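PDB 4XG1: diaminopimelate decarboxylase from Psychromonas ingrahamii, which probably decarboxylates meso-2,6-diaminopimelate to L-lysine with the help of pyridoxal 5'-phosphate, the last step of lysine biosynthesis by the diaminopimelate pathway. Local coordinates for residues 151-156 against 212-217; 196-201 against 234-239. One frame throughout, in Å; residues are numbered along the deposited sequence.

Interaction 1: 151-156 against 212-217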
loop_
_atom_site.group_PDB
_atom_site.type_symbol
_atom_site.label_atom_id
_atom_site.label_comp_id
_atom_site.label_asym_id
_atom_site.label_seq_id
_atom_site.Cartn_x
_atom_site.Cartn_y
_atom_site.Cartn_z
ATOM N N ILE B 151 23.629 13.639 3.995
ATOM C CA ILE B 151 24.821 13.043 4.473
ATOM C C ILE B 151 24.486 11.986 5.488
ATOM O O ILE B 151 23.557 12.124 6.277
ATOM C CB ILE B 151 25.702 14.094 5.187
ATOM C CG1 ILE B 151 26.164 15.146 4.203
ATOM C CG2 ILE B 151 26.903 13.447 5.881
ATOM C CD1 ILE B 151 26.889 14.570 3.012
ATOM N N ASN B 152 25.227 10.896 5.395
ATOM C CA ASN B 152 25.144 9.824 6.335
ATOM C C ASN B 152 26.325 9.913 7.274
ATOM O O ASN B 152 27.427 9.435 6.958
ATOM C CB ASN B 152 25.126 8.468 5.608
ATOM C CG ASN B 152 24.032 8.386 4.561
ATOM O OD1 ASN B 152 23.079 9.134 4.602
ATOM N ND2 ASN B 152 24.173 7.457 3.622
ATOM N N PRO B 153 26.083 10.475 8.464
ATOM C CA PRO B 153 27.147 10.449 9.442
ATOM C C PRO B 153 27.570 9.064 9.889
ATOM O O PRO B 153 26.823 8.091 9.791
ATOM C CB PRO B 153 26.578 11.225 10.615
ATOM C CG PRO B 153 25.128 11.461 10.332
ATOM C CD PRO B 153 24.761 10.751 9.075
ATOM N N ASN B 154 28.738 9.027 10.488
ATOM C CA ASN B 154 29.373 7.831 10.916
ATOM C C ASN B 154 28.951 7.768 12.353
ATOM O O ASN B 154 29.718 8.088 13.269
ATOM C CB ASN B 154 30.899 7.975 10.807
ATOM C CG ASN B 154 31.422 9.308 11.373
ATOM O OD1 ASN B 154 31.935 9.315 12.485
ATOM N ND2 ASN B 154 31.298 10.436 10.625
ATOM N N ILE B 155 27.690 7.415 12.558
ATOM C CA ILE B 155 27.194 7.123 13.889
ATOM C C ILE B 155 27.930 5.868 14.412
ATOM O O ILE B 155 28.184 4.916 13.658
ATOM C CB ILE B 155 25.678 6.897 13.827
ATOM C CG1 ILE B 155 24.975 8.206 13.375
ATOM C CG2 ILE B 155 25.114 6.317 15.135
ATOM C CD1 ILE B 155 25.445 9.515 14.020
ATOM N N ASP B 156 28.292 5.889 15.693
ATOM C CA ASP B 156 28.910 4.760 16.373
ATOM C C ASP B 156 27.983 3.534 16.524
ATOM O O ASP B 156 26.944 3.558 17.226
ATOM C CB ASP B 156 29.400 5.245 17.728
ATOM C CG ASP B 156 30.019 4.151 18.562
ATOM O OD1 ASP B 156 30.862 3.382 18.038
ATOM O OD2 ASP B 156 29.644 4.063 19.745
ATOM N N ILE B 212 21.799 13.700 18.426
ATOM C CA ILE B 212 22.929 14.512 18.849
ATOM C C ILE B 212 24.185 14.031 18.187
ATOM O O ILE B 212 24.961 14.787 17.606
ATOM C CB ILE B 212 23.120 14.425 20.364
ATOM C CG1 ILE B 212 21.883 14.916 21.113
ATOM C CG2 ILE B 212 24.303 15.274 20.767
ATOM C CD1 ILE B 212 21.440 16.326 20.772
ATOM N N GLU B 213 24.409 12.738 18.292
ATOM C CA GLU B 213 25.566 12.165 17.624
ATOM C C GLU B 213 25.654 12.608 16.182
ATOM O O GLU B 213 26.716 12.976 15.708
ATOM C CB GLU B 213 25.572 10.654 17.737
ATOM C CG GLU B 213 26.941 10.114 17.338
ATOM C CD GLU B 213 27.263 8.711 17.829
ATOM O OE1 GLU B 213 26.484 8.088 18.611
ATOM O OE2 GLU B 213 28.338 8.228 17.440
ATOM N N ALA B 214 24.532 12.591 15.489
ATOM C CA ALA B 214 24.470 13.007 14.094
ATOM C C ALA B 214 24.772 14.494 13.911
ATOM O O ALA B 214 25.528 14.893 13.009
ATOM C CB ALA B 214 23.090 12.697 13.527
ATOM N N LEU B 215 24.164 15.305 14.764
ATOM C CA LEU B 215 24.454 16.721 14.754
ATOM C C LEU B 215 25.961 17.033 14.878
ATOM O O LEU B 215 26.576 17.666 13.977
ATOM C CB LEU B 215 23.676 17.402 15.874
ATOM C CG LEU B 215 23.953 18.875 16.127
ATOM C CD1 LEU B 215 23.866 19.631 14.821
ATOM C CD2 LEU B 215 22.967 19.388 17.123
ATOM N N ASP B 216 26.564 16.548 15.966
ATOM C CA ASP B 216 28.016 16.695 16.183
ATOM C C ASP B 216 28.802 16.479 14.905
ATOM O O ASP B 216 29.587 17.327 14.511
ATOM C CB ASP B 216 28.491 15.734 17.276
ATOM C CG ASP B 216 27.988 16.134 18.682
ATOM O OD1 ASP B 216 27.440 17.258 18.825
ATOM O OD2 ASP B 216 28.119 15.329 19.639
ATOM N N LYS B 217 28.600 15.358 14.237
ATOM C CA LYS B 217 29.445 15.017 13.083
ATOM C C LYS B 217 29.168 15.862 11.907
ATOM O O LYS B 217 30.023 16.013 11.033
ATOM C CB LYS B 217 29.246 13.578 12.683
ATOM C CG LYS B 217 29.215 12.738 13.956
ATOM C CD LYS B 217 30.441 11.888 14.037
ATOM C CE LYS B 217 30.161 10.828 15.059
ATOM N NZ LYS B 217 31.279 9.871 15.128
#
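The ammonium group of K217, on helix 209-227, is held by two oxygens of N154, the centre of an inverse gamma turn, one from the backbone and one from the side chain. NZ lies 3.0 Å from N154 O, modestly tilted from the carbonyl plane, and 2.8 Å from N154 OD1, well above the amide plane. The two side chains cross obliquely, and the lysine chain, bent at its second torsion (chi2 -111°), also brings CD to 3.4 Å from N154 OD1. An alanine in place of K217 removes the ammonium group, and the amide of N154, without this donor, would probably be freer to turn.

One turn earlier on the helix, E213 reaches back to the loop. Its CG is anti to the backbone N (chi1 -166°), the chain runs on extended, and OE2 accepts the backbone N-H of D156 at 2.9 Å, met from above the carboxylate plane. The carboxylate of D156 itself turns to T159.

Between these polar ends the packing is apolar. CD1 of I155 comes 3.7 Å from CG of E213 and 4.0 Å from CB of A214, while CG of P153 approaches the same A214 CB at 4.0 Å. L167 of helix 161-169 also packs on P153 and I155.

The loop after strand 145-152 is thus tied to the helix by apolar packing and three hydrogen bonds: two use the loop's backbone, the third the amide of N154, and the carboxylates of E213 and D156 do not pair.

Interaction 2: 196-201 against 234-239. With LLP ((2S)-2-amino-6-[[3-hydroxy-2-methyl-5-(phosphonooxymethyl)pyridin-4-yl]methylideneamino]hexanoic acid), chain T; SCN (thiocyanate ion), chain M.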
loop_
_atom_site.group_PDB
_atom_site.type_symbol
_atom_site.label_atom_id
_atom_site.label_comp_id
_atom_site.label_asym_id
_atom_site.label_seq_id
_atom_site.Cartn_x
_atom_site.Cartn_y
_atom_site.Cartn_z
ATOM N N GLY B 196 23.050 24.283 2.055
ATOM C CA GLY B 196 22.897 23.561 3.306
ATOM C C GLY B 196 23.506 22.202 3.403
ATOM O O GLY B 196 24.115 21.686 2.469
ATOM N N VAL B 197 23.347 21.640 4.596
ATOM C CA VAL B 197 23.662 20.247 4.860
ATOM C C VAL B 197 22.419 19.567 5.408
ATOM O O VAL B 197 21.712 20.110 6.277
ATOM C CB VAL B 197 24.823 20.158 5.856
ATOM C CG1 VAL B 197 24.922 18.771 6.502
ATOM C CG2 VAL B 197 26.112 20.470 5.121
ATOM N N ASP B 198 22.192 18.343 4.953
ATOM C CA ASP B 198 20.983 17.599 5.313
ATOM C C ASP B 198 21.277 16.174 5.784
ATOM O O ASP B 198 22.251 15.546 5.363
ATOM C CB ASP B 198 20.069 17.559 4.076
ATOM C CG ASP B 198 18.912 16.600 4.225
ATOM O OD1 ASP B 198 18.018 16.848 5.085
ATOM O OD2 ASP B 198 18.928 15.597 3.476
ATOM N N CYS B 199 20.440 15.681 6.690
ATOM C CA CYS B 199 20.433 14.282 6.990
ATOM C C CYS B 199 19.086 13.773 7.501
ATOM O O CYS B 199 18.246 14.550 8.002
ATOM C CB CYS B 199 21.498 13.950 8.016
ATOM S SG CYS B 199 20.978 14.454 9.674
ATOM N N HIS B 200 18.894 12.459 7.373
ATOM C CA HIS B 200 17.765 11.825 7.998
ATOM C C HIS B 200 18.211 10.417 8.437
ATOM O O HIS B 200 18.594 9.642 7.604
ATOM C CB HIS B 200 16.561 11.800 7.035
ATOM C CG HIS B 200 15.384 11.059 7.572
ATOM N ND1 HIS B 200 14.465 11.643 8.410
ATOM C CD2 HIS B 200 14.993 9.774 7.428
ATOM C CE1 HIS B 200 13.564 10.753 8.781
ATOM N NE2 HIS B 200 13.846 9.612 8.176
ATOM N N ILE B 201 18.166 10.125 9.729
ATOM C CA ILE B 201 18.885 8.977 10.270
ATOM C C ILE B 201 18.024 7.729 10.521
ATOM O O ILE B 201 18.556 6.628 10.672
ATOM C CB ILE B 201 19.623 9.307 11.579
ATOM C CG1 ILE B 201 18.699 9.937 12.618
ATOM C CG2 ILE B 201 20.722 10.293 11.280
ATOM C CD1 ILE B 201 19.265 9.889 14.021
ATOM N N HIS B 234 22.156 26.686 6.149
ATOM C CA HIS B 234 21.276 25.889 7.045
ATOM C C HIS B 234 21.695 24.426 7.173
ATOM O O HIS B 234 22.396 23.870 6.317
ATOM C CB HIS B 234 19.808 25.971 6.591
ATOM C CG HIS B 234 19.547 25.332 5.262
ATOM N ND1 HIS B 234 19.353 23.973 5.112
ATOM C CD2 HIS B 234 19.462 25.866 4.013
ATOM C CE1 HIS B 234 19.187 23.691 3.832
ATOM N NE2 HIS B 234 19.234 24.824 3.145
ATOM N N LEU B 235 21.248 23.846 8.277
ATOM C CA LEU B 235 21.452 22.449 8.583
ATOM C C LEU B 235 20.110 21.788 8.830
ATOM O O LEU B 235 19.366 22.184 9.749
ATOM C CB LEU B 235 22.278 22.313 9.851
ATOM C CG LEU B 235 22.486 20.876 10.348
ATOM C CD1 LEU B 235 23.375 20.095 9.399
ATOM C CD2 LEU B 235 23.076 20.926 11.742
ATOM N N ASP B 236 19.806 20.791 8.003
ATOM C CA ASP B 236 18.529 20.080 8.054
ATOM C C ASP B 236 18.736 18.722 8.750
ATOM O O ASP B 236 19.462 17.856 8.269
ATOM C CB ASP B 236 18.024 19.898 6.608
ATOM C CG ASP B 236 16.607 19.297 6.537
ATOM O OD1 ASP B 236 16.212 18.478 7.393
ATOM O OD2 ASP B 236 15.924 19.573 5.543
ATOM N N LEU B 237 18.097 18.552 9.880
ATOM C CA LEU B 237 18.248 17.350 10.678
ATOM C C LEU B 237 17.194 16.248 10.471
ATOM O O LEU B 237 17.112 15.296 11.241
ATOM C CB LEU B 237 18.262 17.756 12.147
ATOM C CG LEU B 237 19.471 18.613 12.476
ATOM C CD1 LEU B 237 19.369 19.138 13.901
ATOM C CD2 LEU B 237 20.767 17.822 12.277
ATOM N N GLY B 238 16.400 16.372 9.416
ATOM C CA GLY B 238 15.418 15.377 9.061
ATOM C C GLY B 238 14.370 15.228 10.123
ATOM O O GLY B 238 14.144 16.151 10.925
ATOM N N GLY B 239 13.673 14.094 10.082
ATOM C CA GLY B 239 12.663 13.748 11.073
ATOM C C GLY B 239 13.187 12.565 11.853
ATOM O O GLY B 239 14.405 12.459 12.048
HETATM N N1 LLP T . 12.522 13.290 6.117
HETATM C C2 LLP T . 12.887 12.311 5.281
HETATM C "C2'" LLP T . 13.964 12.579 4.262
HETATM C C3 LLP T . 12.190 11.014 5.386
HETATM O O3 LLP T . 12.543 9.984 4.583
HETATM C C4 LLP T . 11.152 10.835 6.406
HETATM C "C4'" LLP T . 10.415 9.549 6.614
HETATM C C5 LLP T . 10.841 11.991 7.270
HETATM C C6 LLP T . 11.543 13.168 7.056
HETATM C "C5'" LLP T . 9.783 11.948 8.339
HETATM O OP4 LLP T . 10.030 11.001 9.302
HETATM P P LLP T . 9.109 10.795 10.597
HETATM O OP1 LLP T . 7.694 10.761 10.037
HETATM O OP2 LLP T . 9.633 9.543 11.339
HETATM O OP3 LLP T . 9.438 11.922 11.594
HETATM N N LLP T . 5.860 4.035 6.382
HETATM C CA LLP T . 6.692 3.998 7.654
HETATM C CB LLP T . 7.329 5.353 7.936
HETATM C CG LLP T . 8.758 5.537 7.460
HETATM C CD LLP T . 8.952 6.831 6.702
HETATM C CE LLP T . 10.450 7.072 6.435
HETATM N NZ LLP T . 10.859 8.379 5.882
HETATM C C LLP T . 5.779 3.695 8.818
HETATM O O LLP T . 4.570 3.620 8.679
HETATM O OXT LLP T . 6.198 3.528 9.951
HETATM S S SCN M . 15.731 6.438 6.421
HETATM C C SCN M . 14.326 6.416 7.012
HETATM N N SCN M . 13.294 6.433 7.540
HETATM O O HOH W 1 17.081 12.426 10.922
#
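The imidazole of H200 lies face to face with the pyridine ring of LLP, whose C3 sits 3.5 Å above the centre of one face. At the edge, in the ring plane, are CA of G238 and N of G239; the latter donates to H200 ND1 at 3.1 Å, helping to fix the ring's rotation. NE2 makes a weak hydrogen bond to the thiocyanate. H234 turns one face to CA of G196 in a CH-pi contact, offset toward the rim; a side chain on G196 would clash with this ring.

Strands 192-198 and 234-236 run parallel between these rings, joined by V197 N to H234 O, D236 N to V197 O (2.7 Å) and C199 N to D236 O. V197 CG1 meets L235 CD1 at 3.5 Å on one face of the sheet. On the other, D198 and D236 lie side by side with their carboxylate planes 76° apart and OD1 atoms 3.4 Å from each other, a proximity likely to raise the proton affinity of one of them. E274 also lies close to D236 OD2, with N124 a weak hydrogen-bond partner. D236 OD1 accepts G238 N, closing an Asx turn.

Helix 209-227 connects the strands in a beta-alpha-beta unit of the TIM barrel, the C-terminal ends of whose strands carry the H200 stack and the glycine-rich loop of the pyridoxal phosphate site.

Both interactions use the same beta-alpha-beta unit: helix 209-227, which carries 212-217 in interaction 1, joins the two strands of interaction 2. Their centres are 11 Å apart, and they meet directly. I151 N probably bonds to D198 O (2.7 Å), as strands 145-152 and 192-198 are neighbours in the barrel, while L215 CD1 packs on L235 CD2 at 3.4 Å, bringing the helix down on the sheet. A214, whose CB touches P153 and I155 in interaction 1, also packs on I201 CG2. Interaction 2 lines the cofactor pocket through H200 and G239; interaction 1 lies farther out, the nearest atoms of the P153 side chain and LLP being about 12 Å apart.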